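Local coordinates for Tll0287 protein (Thermosynechococcus elongatus, PDB 5B82) that binds a covalently attached heme c in a PAS-like domain and probably serves a redox or sensory role, at residues T36-L41 / Y131-D136; K76-A79 / G83-V86. All coordinates share one frame; numbering follows the deposited sequence. Where two conformers were deposited one is given.

Contact 1: T36-L41 / Y131-D136; sequences TAIEQL and YFRRID. With HEC (heme c), chain B.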
loop_
_atom_site.group_PDB
_atom_site.type_symbol
_atom_site.label_atom_id
_atom_site.label_comp_id
_atom_site.label_asym_id
_atom_site.label_seq_id
_atom_site.Cartn_x
_atom_site.Cartn_y
_atom_site.Cartn_z
ATOM N N THR A 36 12.294 -2.264 8.008
ATOM C CA THR A 36 13.092 -2.530 6.819
ATOM C C THR A 36 12.290 -3.244 5.735
ATOM O O THR A 36 12.334 -2.846 4.568
ATOM C CB THR A 36 14.348 -3.349 7.132
ATOM O OG1 THR A 36 15.176 -2.617 8.038
ATOM C CG2 THR A 36 15.141 -3.605 5.848
ATOM N N ALA A 37 11.553 -4.284 6.121
ATOM C CA ALA A 37 10.761 -5.054 5.165
ATOM C C ALA A 37 9.756 -4.165 4.449
ATOM O O ALA A 37 9.630 -4.218 3.213
ATOM C CB ALA A 37 10.033 -6.203 5.875
ATOM N N ILE A 38 9.044 -3.345 5.224
ATOM C CA ILE A 38 8.057 -2.452 4.618
ATOM C C ILE A 38 8.708 -1.428 3.677
ATOM O O ILE A 38 8.229 -1.194 2.556
ATOM C CB ILE A 38 7.196 -1.748 5.674
ATOM C CG1 ILE A 38 6.368 -2.796 6.434
ATOM C CG2 ILE A 38 6.265 -0.727 5.027
ATOM C CD1 ILE A 38 5.623 -3.752 5.513
ATOM N N GLU A 39 9.813 -0.844 4.119
ATOM C CA GLU A 39 10.489 0.133 3.274
ATOM C C GLU A 39 10.996 -0.493 1.964
ATOM O O GLU A 39 10.937 0.134 0.899
ATOM C CB GLU A 39 11.600 0.846 4.047
ATOM C CG GLU A 39 11.832 2.273 3.548
ATOM C CD GLU A 39 10.666 3.195 3.850
ATOM O OE1 GLU A 39 9.864 2.894 4.775
ATOM O OE2 GLU A 39 10.539 4.226 3.155
ATOM N N GLN A 40 11.460 -1.741 2.037
ATOM C CA GLN A 40 11.910 -2.471 0.850
ATOM C C GLN A 40 10.757 -2.764 -0.095
ATOM O O GLN A 40 10.912 -2.689 -1.322
ATOM C CB GLN A 40 12.586 -3.784 1.247
ATOM C CG GLN A 40 14.019 -3.631 1.708
ATOM C CD GLN A 40 14.583 -4.913 2.303
ATOM O OE1 GLN A 40 13.847 -5.872 2.557
ATOM N NE2 GLN A 40 15.893 -4.933 2.534
ATOM N N LEU A 41 9.604 -3.106 0.473
ATOM C CA LEU A 41 8.398 -3.301 -0.326
ATOM C C LEU A 41 8.015 -2.009 -1.069
ATOM O O LEU A 41 7.655 -2.033 -2.261
ATOM C CB LEU A 41 7.253 -3.776 0.571
ATOM C CG LEU A 41 5.974 -4.235 -0.116
ATOM C CD1 LEU A 41 6.275 -5.385 -1.070
ATOM C CD2 LEU A 41 4.934 -4.646 0.922
ATOM N N TYR A 131 2.429 -1.560 13.003
ATOM C CA TYR A 131 3.220 -0.546 12.330
ATOM C C TYR A 131 2.497 -0.141 11.066
ATOM O O TYR A 131 1.997 -1.003 10.329
ATOM C CB TYR A 131 4.603 -1.109 11.987
ATOM C CG TYR A 131 5.513 -0.191 11.165
ATOM C CD1 TYR A 131 6.125 0.920 11.739
ATOM C CD2 TYR A 131 5.800 -0.470 9.832
ATOM C CE1 TYR A 131 6.983 1.741 11.003
ATOM C CE2 TYR A 131 6.669 0.355 9.082
ATOM C CZ TYR A 131 7.252 1.449 9.681
ATOM O OH TYR A 131 8.111 2.262 8.948
ATOM N N PHE A 132 2.432 1.170 10.829
ATOM C CA PHE A 132 1.783 1.716 9.652
ATOM C C PHE A 132 2.774 2.627 8.947
ATOM O O PHE A 132 3.491 3.372 9.589
ATOM C CB PHE A 132 0.553 2.529 10.038
ATOM C CG PHE A 132 -0.472 1.735 10.827
ATOM C CD1 PHE A 132 -1.450 1.009 10.176
ATOM C CD2 PHE A 132 -0.440 1.728 12.211
ATOM C CE1 PHE A 132 -2.398 0.257 10.902
ATOM C CE2 PHE A 132 -1.387 0.990 12.949
ATOM C CZ PHE A 132 -2.358 0.261 12.289
ATOM N N ARG A 133 2.783 2.573 7.625
ATOM C CA ARG A 133 3.695 3.413 6.858
ATOM C C ARG A 133 2.928 3.991 5.682
ATOM O O ARG A 133 2.350 3.258 4.874
ATOM C CB ARG A 133 4.929 2.609 6.425
ATOM C CG ARG A 133 6.147 3.478 5.958
ATOM C CD ARG A 133 6.150 3.684 4.469
ATOM N NE ARG A 133 7.376 4.357 4.014
ATOM C CZ ARG A 133 7.476 5.667 3.806
ATOM N NH1 ARG A 133 6.420 6.454 4.005
ATOM N NH2 ARG A 133 8.626 6.194 3.382
ATOM N N ARG A 134 2.898 5.315 5.591
ATOM C CA ARG A 134 2.120 5.960 4.537
ATOM C C ARG A 134 2.647 5.646 3.133
ATOM O O ARG A 134 3.840 5.407 2.928
ATOM C CB ARG A 134 2.028 7.481 4.761
ATOM C CG ARG A 134 3.039 8.304 3.988
ATOM C CD ARG A 134 3.051 9.783 4.426
ATOM N NE ARG A 134 1.997 10.598 3.827
ATOM C CZ ARG A 134 1.201 11.414 4.513
ATOM N NH1 ARG A 134 1.328 11.517 5.832
ATOM N NH2 ARG A 134 0.278 12.133 3.883
ATOM N N ILE A 135 1.728 5.627 2.177
ATOM C CA ILE A 135 2.058 5.517 0.763
ATOM C C ILE A 135 1.561 6.782 0.070
ATOM O O ILE A 135 0.368 7.094 0.117
ATOM C CB ILE A 135 1.357 4.312 0.120
ATOM C CG1 ILE A 135 1.805 3.017 0.791
ATOM C CG2 ILE A 135 1.660 4.249 -1.380
ATOM C CD1 ILE A 135 0.880 1.839 0.560
ATOM N N ASP A 136 2.463 7.512 -0.571
ATOM C CA ASP A 136 2.060 8.712 -1.283
ATOM C C ASP A 136 2.003 8.457 -2.786
ATOM O O ASP A 136 2.541 7.468 -3.280
ATOM C CB ASP A 136 2.985 9.887 -0.959
ATOM C CG ASP A 136 2.800 10.411 0.466
ATOM O OD1 ASP A 136 1.669 10.340 0.999
ATOM O OD2 ASP A 136 3.792 10.904 1.051
HETATM FE FE HEC B . -0.999 0.596 -7.890
HETATM C CHA HEC B . -3.035 -1.478 -6.135
HETATM C CHB HEC B . -0.281 2.307 -4.929
HETATM C CHC HEC B . 1.242 2.555 -9.512
HETATM C CHD HEC B . -1.992 -0.800 -10.868
HETATM N NA HEC B . -1.600 0.487 -5.911
HETATM C C1A HEC B . -2.353 -0.548 -5.393
HETATM C C2A HEC B . -2.312 -0.470 -3.946
HETATM C C3A HEC B . -1.544 0.579 -3.628
HETATM C C4A HEC B . -1.090 1.201 -4.846
HETATM C CMA HEC B . -1.189 1.086 -2.221
HETATM C CAA HEC B . -3.009 -1.438 -2.956
HETATM C CBA HEC B . -4.309 -0.858 -2.400
HETATM C CGA HEC B . -5.430 -1.054 -3.385
HETATM O O1A HEC B . -5.978 -0.041 -3.884
HETATM O O2A HEC B . -5.762 -2.225 -3.705
HETATM N NB HEC B . 0.218 2.143 -7.315
HETATM C C1B HEC B . 0.416 2.665 -6.054
HETATM C C2B HEC B . 1.479 3.646 -6.117
HETATM C C3B HEC B . 1.892 3.719 -7.384
HETATM C C4B HEC B . 1.118 2.772 -8.160
HETATM C CMB HEC B . 1.994 4.494 -4.925
HETATM C CAB HEC B . 3.011 4.633 -7.938
HETATM C CBB HEC B . 4.390 4.227 -7.358
HETATM N NC HEC B . -0.503 0.853 -9.834
HETATM C C1C HEC B . 0.501 1.683 -10.282
HETATM C C2C HEC B . 0.744 1.374 -11.676
HETATM C C3C HEC B . -0.234 0.549 -12.090
HETATM C C4C HEC B . -0.981 0.140 -10.914
HETATM C CMC HEC B . 1.657 2.238 -12.577
HETATM C CAC HEC B . -0.483 0.025 -13.530
HETATM C CBC HEC B . 0.705 -0.733 -14.168
HETATM N ND HEC B . -2.345 -0.846 -8.435
HETATM C C1D HEC B . -2.490 -1.366 -9.717
HETATM C C2D HEC B . -3.255 -2.596 -9.641
HETATM C C3D HEC B . -3.577 -2.782 -8.164
HETATM C C4D HEC B . -2.979 -1.660 -7.494
HETATM C CMD HEC B . -3.669 -3.526 -10.801
HETATM C CAD HEC B . -4.354 -3.938 -7.499
HETATM C CBD HEC B . -3.294 -4.985 -7.176
HETATM C CGD HEC B . -3.861 -6.111 -6.340
HETATM O O1D HEC B . -4.755 -6.840 -6.825
HETATM O O2D HEC B . -3.402 -6.275 -5.189
HETATM O O HOH W 1 8.962 1.229 6.694
#
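R133, on strand 128-136, reaches across to helix 28-49 and meets it from CB to NE and NH2. The first side-chain carbon, CB, packs on CG2 of I38 at 3.9 Å. CG and CD then pass beside OE1 of E39, and a bend at chi2 brings the guanidinium round to the carboxylate. NE gives its hydrogen to E39 OE1 at 3.0 Å, tilted from the guanidinium plane, whereas NH2 donates to E39 OE2 at 2.8 Å in that plane, on the syn lone pair. The second bond is the straighter, 164° at the hydrogen against 144°. The result is a side-on, two-nitrogen salt bridge with the two flat groups turned 32° from each other. At the remaining tip, NH1 turns back to the strand, with a weak bond to the carbonyl of R134, and is also hydrogen-bonded to Q119 OE1.

E39 OE1 has a further partner, a water that donates to it at 2.7 Å and in turn accepts the hydroxyl hydrogen of Y131 at 2.6 Å, lying in the plane of the tyrosine ring. Beside the hydroxyl end, the ring edge of Y131 meets I38, CE2 approaching CB at 4.0 Å. I38 also rests on Y176 and V178 of strand 172-181, so the helix packs on the same sheet face through this isoleucine. Further along strand 128-136, CD1 of I135 touches the CMA methyl of the heme at 3.5 Å.

With two nitrogens and a water round it, the E39 carboxylate is held in orientation and is probably kept ionised, and the bridge fixes the partly exposed side of a helix-on-sheet packing whose inner side is apolar.

Contact 2: K76-A79 / G83-V86; sequences KEIA and GWQV
The helix-to-strand turn between helix 69-82 and the edge strand 85-89 is closed by the backbone carbonyl O of A79, which accepts from both G83 and W84. A79 O accepts a bond from W84 N at 3.1 Å, in the plane of its carbonyl and on a lone pair, and also a weak, strongly bent bond from G83 N at 3.0 Å. G83 leaves the helix with a positive phi of 71°, a conformation favourable to glycine, and this turns the chain back towards the helix it has just left.

The tight reversal belongs to the PAS-like fold, where it delivers the chain into an outermost strand of the antiparallel sheet, alongside strand 172-181. Side chains fill the angle between the two elements. CG2 of I78, the branch anti to the backbone N, comes obliquely on the six-membered ring of W84, 3.7 Å from CZ3. The CB of A79 lies 3.9 Å from CG2 of V86, and that methyl also reaches the A79 backbone. The indole continues beyond the turn to helix 28-49, packing on K33 and V34, where its NE1 is hydrogen-bonded to E30.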
loop_
_atom_site.group_PDB
_atom_site.type_symbol
_atom_site.label_atom_id
_atom_site.label_comp_id
_atom_site.label_asym_id
_atom_site.label_seq_id
_atom_site.Cartn_x
_atom_site.Cartn_y
_atom_site.Cartn_z
ATOM N N LYS A 76 2.096 -10.917 1.274
ATOM C CA LYS A 76 1.660 -12.218 1.791
ATOM C C LYS A 76 2.843 -13.095 2.191
ATOM O O LYS A 76 2.814 -13.754 3.240
ATOM C CB LYS A 76 0.767 -12.949 0.793
ATOM C CG LYS A 76 -0.610 -12.337 0.654
ATOM C CD LYS A 76 -1.480 -13.134 -0.305
ATOM C CE LYS A 76 -2.760 -12.377 -0.615
ATOM N NZ LYS A 76 -3.658 -13.151 -1.517
ATOM N N GLU A 77 3.886 -13.087 1.363
ATOM C CA GLU A 77 5.089 -13.870 1.656
ATOM C C GLU A 77 5.779 -13.456 2.958
ATOM O O GLU A 77 6.212 -14.299 3.738
ATOM C CB GLU A 77 6.077 -13.800 0.489
ATOM C CG GLU A 77 5.548 -14.427 -0.788
ATOM C CD GLU A 77 6.539 -14.355 -1.934
ATOM O OE1 GLU A 77 7.498 -13.555 -1.842
ATOM O OE2 GLU A 77 6.357 -15.103 -2.921
ATOM N N ILE A 78 5.871 -12.153 3.185
ATOM C CA ILE A 78 6.476 -11.607 4.394
ATOM C C ILE A 78 5.640 -11.979 5.623
ATOM O O ILE A 78 6.171 -12.438 6.650
ATOM C CB ILE A 78 6.618 -10.075 4.248
ATOM C CG1 ILE A 78 7.569 -9.755 3.089
ATOM C CG2 ILE A 78 7.107 -9.433 5.528
ATOM C CD1 ILE A 78 7.692 -8.275 2.750
ATOM N N ALA A 79 4.327 -11.789 5.495
ATOM C CA ALA A 79 3.383 -12.136 6.546
ATOM C C ALA A 79 3.569 -13.589 6.959
ATOM O O ALA A 79 3.687 -13.884 8.148
ATOM C CB ALA A 79 1.962 -11.916 6.076
ATOM N N GLY A 83 5.245 -14.683 10.591
ATOM C CA GLY A 83 4.170 -14.778 11.561
ATOM C C GLY A 83 3.582 -13.411 11.868
ATOM O O GLY A 83 3.121 -13.157 12.985
ATOM N N TRP A 84 3.623 -12.517 10.879
ATOM C CA TRP A 84 2.995 -11.211 10.996
ATOM C C TRP A 84 1.712 -11.205 10.177
ATOM O O TRP A 84 1.474 -12.104 9.377
ATOM C CB TRP A 84 3.916 -10.117 10.436
ATOM C CG TRP A 84 5.279 -10.051 11.062
ATOM C CD1 TRP A 84 5.634 -10.500 12.300
ATOM C CD2 TRP A 84 6.472 -9.503 10.475
ATOM N NE1 TRP A 84 6.972 -10.265 12.519
ATOM C CE2 TRP A 84 7.510 -9.656 11.417
ATOM C CE3 TRP A 84 6.761 -8.903 9.241
ATOM C CZ2 TRP A 84 8.817 -9.236 11.166
ATOM C CZ3 TRP A 84 8.065 -8.479 8.993
ATOM C CH2 TRP A 84 9.073 -8.644 9.953
ATOM N N GLN A 85 0.883 -10.189 10.382
ATOM C CA GLN A 85 -0.136 -9.845 9.403
ATOM C C GLN A 85 0.426 -8.647 8.656
ATOM O O GLN A 85 0.906 -7.715 9.285
ATOM C CB GLN A 85 -1.434 -9.459 10.095
ATOM C CG GLN A 85 -2.093 -10.627 10.815
ATOM C CD GLN A 85 -2.805 -10.195 12.066
ATOM O OE1 GLN A 85 -3.694 -9.340 12.030
ATOM N NE2 GLN A 85 -2.410 -10.771 13.195
ATOM N N VAL A 86 0.384 -8.683 7.327
ATOM C CA VAL A 86 0.886 -7.576 6.500
ATOM C C VAL A 86 -0.136 -7.312 5.421
ATOM O O VAL A 86 -0.569 -8.242 4.742
ATOM C CB VAL A 86 2.229 -7.925 5.820
ATOM C CG1 VAL A 86 2.727 -6.740 4.950
ATOM C CG2 VAL A 86 3.257 -8.320 6.860
#

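From the N terminus the chain first runs through helix 28-49, whose middle waits some ninety residues for strand 128-136 to close contact 1. Within that long loop lie helix 69-82 and strand 85-89, joined by the short turn of contact 2, which is therefore nested inside contact 1 and does not cross it. The centres of the two are about 13 Å apart, and they touch where I38 CD1 packs against V86 CG1 at 4.2 Å. Contact 1 sets the first helix on an inner strand of the antiparallel sheet; contact 2 fastens the second helix to an edge strand. Strand 172-181, the last strand of the chain, runs between those two strands and completes the sheet.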